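Local coordinates for protein Polyphosphate:AMP phosphotransferase (Meiothermus ruber H328, PDB 5O6M) that uses inorganic polyphosphate as phosphate donor to convert AMP to ADP and ADP to ATP, and also accepts other nucleoside mono- and diphosphates, at residues D[56-61]-D[115-120]; D[162-167]-D[241-246]. The protein carries 1 engineered substitution. One frame throughout, in Å; residues are numbered along the deposited sequence.

Interaction 1 (D[56-61]-D[115-120]); sequences HKVLVV and GELVIF
Leu59 lays a single methyl, CD1, on the Phe120 ring, 3.5 Å from its centroid and only 4° off the ring normal. This is a CH-pi contact over the face: all six ring carbons lie at nearly equal distance from the methyl. Leu59 CG stands anti to the backbone N (chi1 172°), and from there CD1 reaches across to the ring. The ring edge-to-face partner of Phe120 is Phe91, which belongs to the ATP pocket. Val118 shares this face of the sheet, its CG1 a looser neighbour of the same Leu59 methyl.

On the other face Leu117 reaches two valines of the neighbouring strand. Its CG meets Val58 CG1 at 3.9 Å, the two side chains crossing at a slant, and its CD2 reaches Val60 CG2 at 4.1 Å. Leu50 of helix 29-53 packs on both Val58 and Leu117. Beneath these side chains, 57-61 and 117-120 run as neighbouring parallel strands in the middle of the five-stranded sheet of a P-loop-type kinase fold, strand order 2-3-1-4-5.

The backbone ladder is regular. Val58 N gives to Glu116 O and Val58 O takes from Val118 N; Val60 N gives to Val118 O and Val60 O takes from Phe120 N. The straightest, Val60 N to Val118 O, is 2.8 Å with 177° at the hydrogen. Where the ladder begins, Gly115 N donates to His56 O at 2.7 Å. Gly115 has a positive phi, and a CB there would jam against the preceding carbonyl oxygen. Beside it, the Glu116 carboxylate turns to Arg87 in a salt bridge.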
loop_
_atom_site.group_PDB
_atom_site.type_symbol
_atom_site.label_atom_id
_atom_site.label_comp_id
_atom_site.label_asym_id
_atom_site.label_seq_id
_atom_site.Cartn_x
_atom_site.Cartn_y
_atom_site.Cartn_z
ATOM N N HIS D 56 -15.831 1.132 16.299
ATOM C CA HIS D 56 -15.692 -0.309 16.153
ATOM C C HIS D 56 -15.187 -0.688 14.766
ATOM O O HIS D 56 -15.434 0.008 13.777
ATOM C CB HIS D 56 -17.030 -0.989 16.437
ATOM C CG HIS D 56 -17.478 -0.840 17.857
ATOM N ND1 HIS D 56 -18.412 0.096 18.247
ATOM C CD2 HIS D 56 -17.109 -1.497 18.982
ATOM C CE1 HIS D 56 -18.603 0.004 19.551
ATOM N NE2 HIS D 56 -17.825 -0.955 20.020
ATOM N N LYS D 57 -14.491 -1.822 14.701
ATOM C CA LYS D 57 -14.076 -2.426 13.443
ATOM C C LYS D 57 -14.765 -3.772 13.322
ATOM O O LYS D 57 -14.788 -4.542 14.286
ATOM C CB LYS D 57 -12.559 -2.631 13.372
ATOM C CG LYS D 57 -11.715 -1.647 14.146
ATOM C CD LYS D 57 -10.255 -2.059 14.026
ATOM C CE LYS D 57 -9.343 -1.140 14.791
ATOM N NZ LYS D 57 -9.190 -1.609 16.193
ATOM N N VAL D 58 -15.312 -4.063 12.149
ATOM C CA VAL D 58 -16.102 -5.271 11.947
ATOM C C VAL D 58 -15.551 -6.031 10.746
ATOM O O VAL D 58 -15.461 -5.478 9.644
ATOM C CB VAL D 58 -17.592 -4.941 11.762
ATOM C CG1 VAL D 58 -18.397 -6.207 11.551
ATOM C CG2 VAL D 58 -18.105 -4.150 12.968
ATOM N N LEU D 59 -15.193 -7.297 10.960
ATOM C CA LEU D 59 -14.626 -8.163 9.932
ATOM C C LEU D 59 -15.540 -9.363 9.726
ATOM O O LEU D 59 -15.802 -10.115 10.671
ATOM C CB LEU D 59 -13.216 -8.621 10.319
ATOM C CG LEU D 59 -12.565 -9.687 9.433
ATOM C CD1 LEU D 59 -12.337 -9.182 8.020
ATOM C CD2 LEU D 59 -11.252 -10.158 10.051
ATOM N N VAL D 60 -16.023 -9.538 8.497
ATOM C CA VAL D 60 -16.856 -10.675 8.118
ATOM C C VAL D 60 -16.055 -11.557 7.166
ATOM O O VAL D 60 -15.681 -11.121 6.070
ATOM C CB VAL D 60 -18.176 -10.219 7.478
ATOM C CG1 VAL D 60 -18.977 -11.416 6.987
ATOM C CG2 VAL D 60 -18.987 -9.402 8.469
ATOM N N VAL D 61 -15.800 -12.798 7.580
ATOM C CA VAL D 61 -15.076 -13.775 6.773
ATOM C C VAL D 61 -16.075 -14.694 6.082
ATOM O O VAL D 61 -17.028 -15.175 6.710
ATOM C CB VAL D 61 -14.097 -14.588 7.636
ATOM C CG1 VAL D 61 -13.391 -15.641 6.791
ATOM C CG2 VAL D 61 -13.084 -13.665 8.293
ATOM N N GLY D 115 -14.885 2.223 12.250
ATOM C CA GLY D 115 -16.054 2.668 11.526
ATOM C C GLY D 115 -16.332 1.912 10.249
ATOM O O GLY D 115 -17.301 2.240 9.549
ATOM N N GLU D 116 -15.528 0.903 9.926
ATOM C CA GLU D 116 -15.610 0.207 8.653
ATOM C C GLU D 116 -16.027 -1.242 8.867
ATOM O O GLU D 116 -15.689 -1.862 9.879
ATOM C CB GLU D 116 -14.255 0.262 7.925
ATOM C CG GLU D 116 -14.257 -0.295 6.510
ATOM C CD GLU D 116 -12.859 -0.355 5.911
ATOM O OE1 GLU D 116 -11.884 -0.495 6.683
ATOM O OE2 GLU D 116 -12.733 -0.257 4.670
ATOM N N LEU D 117 -16.762 -1.774 7.898
ATOM C CA LEU D 117 -17.109 -3.185 7.847
ATOM C C LEU D 117 -16.473 -3.764 6.595
ATOM O O LEU D 117 -16.747 -3.298 5.483
ATOM C CB LEU D 117 -18.628 -3.387 7.840
ATOM C CG LEU D 117 -19.188 -4.804 8.012
ATOM C CD1 LEU D 117 -20.693 -4.760 8.227
ATOM C CD2 LEU D 117 -18.857 -5.696 6.823
ATOM N N VAL D 118 -15.630 -4.773 6.769
ATOM C CA VAL D 118 -14.923 -5.391 5.659
ATOM C C VAL D 118 -15.376 -6.835 5.526
ATOM O O VAL D 118 -15.493 -7.557 6.522
ATOM C CB VAL D 118 -13.395 -5.311 5.840
ATOM C CG1 VAL D 118 -12.703 -6.170 4.802
ATOM C CG2 VAL D 118 -12.925 -3.865 5.740
ATOM N N ILE D 119 -15.627 -7.252 4.290
ATOM C CA ILE D 119 -15.938 -8.636 3.973
ATOM C C ILE D 119 -14.710 -9.239 3.312
ATOM O O ILE D 119 -14.250 -8.745 2.275
ATOM C CB ILE D 119 -17.169 -8.747 3.067
ATOM C CG1 ILE D 119 -18.374 -8.096 3.745
ATOM C CG2 ILE D 119 -17.464 -10.202 2.748
ATOM C CD1 ILE D 119 -19.433 -7.619 2.775
ATOM N N PHE D 120 -14.161 -10.285 3.927
ATOM C CA PHE D 120 -13.103 -11.071 3.305
ATOM C C PHE D 120 -13.747 -12.101 2.384
ATOM O O PHE D 120 -14.367 -13.064 2.849
ATOM C CB PHE D 120 -12.220 -11.734 4.359
ATOM C CG PHE D 120 -11.138 -10.837 4.902
ATOM C CD1 PHE D 120 -11.073 -9.501 4.536
ATOM C CD2 PHE D 120 -10.170 -11.338 5.762
ATOM C CE1 PHE D 120 -10.069 -8.676 5.032
ATOM C CE2 PHE D 120 -9.168 -10.521 6.258
ATOM C CZ PHE D 120 -9.115 -9.190 5.894
#

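Interaction 2 (D[162-167]-D[241-246]); sequences TILKFF and HILVET
Ile242 O takes two hydrogen bonds from one residue, Thr246: its hydroxyl OG1 donates at 2.8 Å and its backbone N at 3.2 Å, reaching the carbonyl from opposite faces of its plane. The hydroxyl is brought back over the helix because OG1 stands beside the backbone N (chi1 -55°), and that same torsional choice puts CG2 anti to N, where it meets strand 162-167. There the methyl lies 3.7 Å from Thr162 CG2, the two threonines sliding past each other in opposite directions. Leu164 and Thr246 reach toward each other tip to tip, with Leu164 CD1 3.8 Å from Thr246 OG1, so a polar atom already bonded to its own helix faces a hydrocarbon.

Segment 241-246, on helix 232-249, runs antiparallel to strand 162-167 (173°), the two axes coming within 10.4 Å, a helix packed on one face of the parallel alpha/beta sheet. Further along the strand, Ile242 CG2 sits at the edge of the Phe166 ring, near its plane, 3.8 Å from CE1 and equally close to CZ. It also touches Leu164 CD1 at 3.9 Å, one methyl thus bridging two strand side chains. An alanine in place of Thr246 would probably open a gap beside Thr162 and Leu164 and leave Ile242 O with the backbone N-H alone of this pair. Leu243 packs against Leu43 of helix 29-53 as well as against Leu164.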
loop_
_atom_site.group_PDB
_atom_site.type_symbol
_atom_site.label_atom_id
_atom_site.label_comp_id
_atom_site.label_asym_id
_atom_site.label_seq_id
_atom_site.Cartn_x
_atom_site.Cartn_y
_atom_site.Cartn_z
ATOM N N THR D 162 -14.557 -6.771 15.892
ATOM C CA THR D 162 -15.572 -7.813 15.982
ATOM C C THR D 162 -15.462 -8.725 14.765
ATOM O O THR D 162 -15.569 -8.263 13.623
ATOM C CB THR D 162 -16.973 -7.208 16.068
ATOM O OG1 THR D 162 -17.120 -6.493 17.302
ATOM C CG2 THR D 162 -18.018 -8.297 15.983
ATOM N N ILE D 163 -15.268 -10.019 15.008
ATOM C CA ILE D 163 -14.940 -10.983 13.965
ATOM C C ILE D 163 -16.088 -11.969 13.817
ATOM O O ILE D 163 -16.489 -12.617 14.791
ATOM C CB ILE D 163 -13.629 -11.724 14.275
ATOM C CG1 ILE D 163 -12.483 -10.729 14.446
ATOM C CG2 ILE D 163 -13.313 -12.733 13.177
ATOM C CD1 ILE D 163 -11.180 -11.378 14.885
ATOM N N LEU D 164 -16.602 -12.092 12.598
ATOM C CA LEU D 164 -17.570 -13.121 12.253
ATOM C C LEU D 164 -17.008 -13.943 11.104
ATOM O O LEU D 164 -16.610 -13.387 10.074
ATOM C CB LEU D 164 -18.924 -12.517 11.852
ATOM C CG LEU D 164 -19.722 -11.772 12.922
ATOM C CD1 LEU D 164 -21.214 -11.869 12.635
ATOM C CD2 LEU D 164 -19.401 -12.303 14.307
ATOM N N LYS D 165 -16.993 -15.261 11.270
ATOM C CA LYS D 165 -16.529 -16.167 10.231
ATOM C C LYS D 165 -17.677 -17.080 9.832
ATOM O O LYS D 165 -18.286 -17.735 10.685
ATOM C CB LYS D 165 -15.314 -16.970 10.704
ATOM C CG LYS D 165 -14.124 -16.088 11.075
ATOM C CD LYS D 165 -12.942 -16.893 11.596
ATOM C CE LYS D 165 -13.208 -17.507 12.954
ATOM N NZ LYS D 165 -11.957 -18.095 13.526
ATOM N N PHE D 166 -17.987 -17.097 8.539
ATOM C CA PHE D 166 -19.094 -17.875 7.999
ATOM C C PHE D 166 -18.549 -18.913 7.033
ATOM O O PHE D 166 -17.862 -18.565 6.064
ATOM C CB PHE D 166 -20.107 -16.972 7.288
ATOM C CG PHE D 166 -20.807 -16.001 8.195
ATOM C CD1 PHE D 166 -21.862 -16.415 8.993
ATOM C CD2 PHE D 166 -20.416 -14.676 8.247
ATOM C CE1 PHE D 166 -22.513 -15.521 9.831
ATOM C CE2 PHE D 166 -21.060 -13.776 9.084
ATOM C CZ PHE D 166 -22.113 -14.198 9.874
ATOM N N PHE D 167 -18.831 -20.183 7.307
ATOM C CA PHE D 167 -18.644 -21.248 6.332
ATOM C C PHE D 167 -20.009 -21.551 5.720
ATOM O O PHE D 167 -20.907 -22.040 6.412
ATOM C CB PHE D 167 -18.030 -22.488 6.978
ATOM C CG PHE D 167 -17.822 -23.630 6.021
ATOM C CD1 PHE D 167 -16.991 -23.486 4.922
ATOM C CD2 PHE D 167 -18.461 -24.845 6.215
ATOM C CE1 PHE D 167 -16.794 -24.535 4.038
ATOM C CE2 PHE D 167 -18.272 -25.896 5.332
ATOM C CZ PHE D 167 -17.436 -25.740 4.243
ATOM N N HIS D 241 -29.335 -12.575 9.960
ATOM C CA HIS D 241 -29.727 -12.543 11.367
ATOM C C HIS D 241 -28.510 -12.486 12.277
ATOM O O HIS D 241 -28.432 -11.644 13.180
ATOM C CB HIS D 241 -30.592 -13.754 11.716
ATOM C CG HIS D 241 -30.905 -13.854 13.176
ATOM N ND1 HIS D 241 -31.856 -13.065 13.788
ATOM C CD2 HIS D 241 -30.386 -14.638 14.150
ATOM C CE1 HIS D 241 -31.909 -13.360 15.075
ATOM N NE2 HIS D 241 -31.028 -14.314 15.319
ATOM N N ILE D 242 -27.542 -13.371 12.046
ATOM C CA ILE D 242 -26.353 -13.396 12.889
ATOM C C ILE D 242 -25.634 -12.055 12.830
ATOM O O ILE D 242 -25.240 -11.500 13.862
ATOM C CB ILE D 242 -25.440 -14.566 12.475
ATOM C CG1 ILE D 242 -26.136 -15.900 12.783
ATOM C CG2 ILE D 242 -24.080 -14.469 13.153
ATOM C CD1 ILE D 242 -25.539 -17.100 12.086
ATOM N N LEU D 243 -25.486 -11.494 11.628
ATOM C CA LEU D 243 -24.777 -10.225 11.489
ATOM C C LEU D 243 -25.500 -9.090 12.208
ATOM O O LEU D 243 -24.880 -8.313 12.944
ATOM C CB LEU D 243 -24.589 -9.882 10.011
ATOM C CG LEU D 243 -24.000 -8.492 9.765
ATOM C CD1 LEU D 243 -22.666 -8.350 10.476
ATOM C CD2 LEU D 243 -23.850 -8.216 8.274
ATOM N N VAL D 244 -26.815 -8.979 12.010
ATOM C CA VAL D 244 -27.558 -7.854 12.579
ATOM C C VAL D 244 -27.487 -7.874 14.101
ATOM O O VAL D 244 -27.198 -6.854 14.738
ATOM C CB VAL D 244 -29.014 -7.859 12.083
ATOM C CG1 VAL D 244 -29.877 -6.991 12.989
ATOM C CG2 VAL D 244 -29.082 -7.360 10.646
ATOM N N GLU D 245 -27.760 -9.032 14.710
ATOM C CA GLU D 245 -27.760 -9.109 16.169
ATOM C C GLU D 245 -26.395 -8.741 16.737
ATOM O O GLU D 245 -26.296 -7.946 17.680
ATOM C CB GLU D 245 -28.180 -10.505 16.630
ATOM C CG GLU D 245 -28.039 -10.712 18.134
ATOM C CD GLU D 245 -28.810 -11.916 18.642
ATOM O OE1 GLU D 245 -29.845 -12.257 18.030
ATOM O OE2 GLU D 245 -28.382 -12.517 19.652
ATOM N N THR D 246 -25.327 -9.311 16.171
ATOM C CA THR D 246 -23.976 -8.930 16.573
ATOM C C THR D 246 -23.796 -7.416 16.522
ATOM O O THR D 246 -23.223 -6.814 17.437
ATOM C CB THR D 246 -22.946 -9.634 15.689
ATOM O OG1 THR D 246 -23.165 -11.049 15.739
ATOM C CG2 THR D 246 -21.535 -9.332 16.171
#

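How the interactions relate
Both contacts are buried and join through the same sheet: strand 57-64 of interaction 1 and strand 161-169 of interaction 2 are neighbours in it, probably hydrogen-bonded through Val61 N to Leu164 O and Thr162 N to Lys57 O. Interaction 1 is strand against strand, so main-chain hydrogen bonds carry it and side chains add grip on both faces. Interaction 2 is strand against helix and has no hydrogen bond across it; methyls and a ring do the work. Side chains also meet between the two, Val60 CG1 with Phe166 CD2 on one face and Val61 CB with Lys165 CG on the other. The side chain of Phe120 in interaction 1 is about 11 Å from a bound ATP.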